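Local structure of functional macrophage inflammatory protein 1-alpha homolog (Human herpesvirus 8, 1ZXT) at residues A[39-42]-A[48-51]. The protein is a viral CC chemokine homologue that binds CC chemokine receptors and thereby probably acts on the signalling of host leukocytes. Residues are numbered along the deposited sequence; the frame is centred on the assembly and turned at random.
Sequences GVIL and RQIC
V40 meets C51 through its backbone: V40 O lies 3.7 Å from C51 CA. The V40 side chain turns away from 48-51. It packs on V59 and M63 of helix 57-64.

I41 faces C51 as an antiparallel non-hydrogen-bonded pair. Its two branches divide the work. CG1 stands beside the backbone N (chi1 -54°), and a second bend of the same sense brings CD1 to 3.9 Å from C51 SG. That sulfur is held by the disulfide to C12, and I41 also touches C12, so the methyl packs beside the bridge. CG2, anti to the backbone N, extends along the sheet towards Q49 and reaches its CB at 3.6 Å. The two side chains cross at a slant here. The glutamine contributes the aliphatic base of its chain to this face. I41 CA also approaches I50 O at 3.5 Å, a CA-H...O contact.

L42 and I50 form the hydrogen-bonded pair. L42 N donates to I50 O at 2.9 Å, nearly straight at 163°. I50 N returns a bond to L42 O at 3.1 Å; this donor sits above the carbonyl plane. The two bonds close one ring between the strands. Both side chains leave on the face away from I41 and C51, with CB of L42 and CB of I50 4.2 Å apart. L42 continues to L62 of the helix.

The strand segments are markedly twisted, at 135° between their directions. They form the second hairpin of the three-stranded antiparallel Greek key sheet of the chemokine fold, which packs one face against the C-terminal helix and carries a disulfide to the N-terminal cysteine motif on the other.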
loop_
_atom_site.group_PDB
_atom_site.type_symbol
_atom_site.label_atom_id
_atom_site.label_comp_id
_atom_site.label_asym_id
_atom_site.label_seq_id
_atom_site.Cartn_x
_atom_site.Cartn_y
_atom_site.Cartn_z
ATOM N N GLY A 39 5.976 0.741 -3.804
ATOM C CA GLY A 39 4.789 1.207 -3.117
ATOM C C GLY A 39 4.233 0.188 -2.200
ATOM O O GLY A 39 4.527 -0.997 -2.293
ATOM N N VAL A 40 3.345 0.653 -1.367
ATOM C CA VAL A 40 2.455 -0.219 -0.540
ATOM C C VAL A 40 1.061 0.292 -0.681
ATOM O O VAL A 40 0.861 1.510 -0.830
ATOM C CB VAL A 40 2.888 -0.373 0.945
ATOM C CG1 VAL A 40 4.281 -0.969 1.069
ATOM C CG2 VAL A 40 2.773 0.901 1.740
ATOM N N ILE A 41 0.103 -0.617 -0.612
ATOM C CA ILE A 41 -1.302 -0.257 -0.431
ATOM C C ILE A 41 -1.690 -0.362 1.006
ATOM O O ILE A 41 -1.547 -1.388 1.597
ATOM C CB ILE A 41 -2.206 -1.126 -1.311
ATOM C CG1 ILE A 41 -1.762 -1.051 -2.767
ATOM C CG2 ILE A 41 -3.734 -0.839 -1.158
ATOM C CD1 ILE A 41 -1.656 0.354 -3.319
ATOM N N LEU A 42 -2.224 0.727 1.557
ATOM C CA LEU A 42 -2.961 0.678 2.809
ATOM C C LEU A 42 -4.414 0.509 2.482
ATOM O O LEU A 42 -5.045 1.397 1.965
ATOM C CB LEU A 42 -2.772 1.929 3.638
ATOM C CG LEU A 42 -1.304 2.282 3.882
ATOM C CD1 LEU A 42 -1.221 3.639 4.538
ATOM C CD2 LEU A 42 -0.513 1.232 4.647
ATOM N N ARG A 48 -10.972 0.808 0.116
ATOM C CA ARG A 48 -10.223 1.821 -0.575
ATOM C C ARG A 48 -8.742 1.490 -0.543
ATOM O O ARG A 48 -8.214 1.170 0.503
ATOM C CB ARG A 48 -10.421 3.133 0.122
ATOM C CG ARG A 48 -9.531 4.268 -0.288
ATOM C CD ARG A 48 -9.906 5.553 0.531
ATOM N NE ARG A 48 -10.041 6.708 -0.335
ATOM C CZ ARG A 48 -10.988 7.624 -0.256
ATOM N NH1 ARG A 48 -11.997 7.553 0.626
ATOM N NH2 ARG A 48 -10.959 8.584 -1.155
ATOM N N GLN A 49 -8.089 1.569 -1.694
ATOM C CA GLN A 49 -6.676 1.302 -1.860
ATOM C C GLN A 49 -5.946 2.635 -1.826
ATOM O O GLN A 49 -6.022 3.460 -2.749
ATOM C CB GLN A 49 -6.423 0.563 -3.177
ATOM C CG GLN A 49 -7.004 -0.822 -3.194
ATOM C CD GLN A 49 -7.063 -1.441 -4.582
ATOM O OE1 GLN A 49 -6.390 -1.028 -5.497
ATOM N NE2 GLN A 49 -7.961 -2.398 -4.737
ATOM N N ILE A 50 -5.176 2.847 -0.762
ATOM C CA ILE A 50 -4.432 4.068 -0.543
ATOM C C ILE A 50 -2.963 3.767 -0.858
ATOM O O ILE A 50 -2.280 3.061 -0.172
ATOM C CB ILE A 50 -4.560 4.596 0.895
ATOM C CG1 ILE A 50 -6.017 4.985 1.257
ATOM C CG2 ILE A 50 -3.610 5.809 1.098
ATOM C CD1 ILE A 50 -6.152 5.509 2.605
ATOM N N CYS A 51 -2.453 4.416 -1.896
ATOM C CA CYS A 51 -0.999 4.366 -2.253
ATOM C C CYS A 51 -0.150 5.109 -1.219
ATOM O O CYS A 51 -0.382 6.303 -0.992
ATOM C CB CYS A 51 -0.773 4.981 -3.553
ATOM S SG CYS A 51 -1.082 3.829 -4.933
#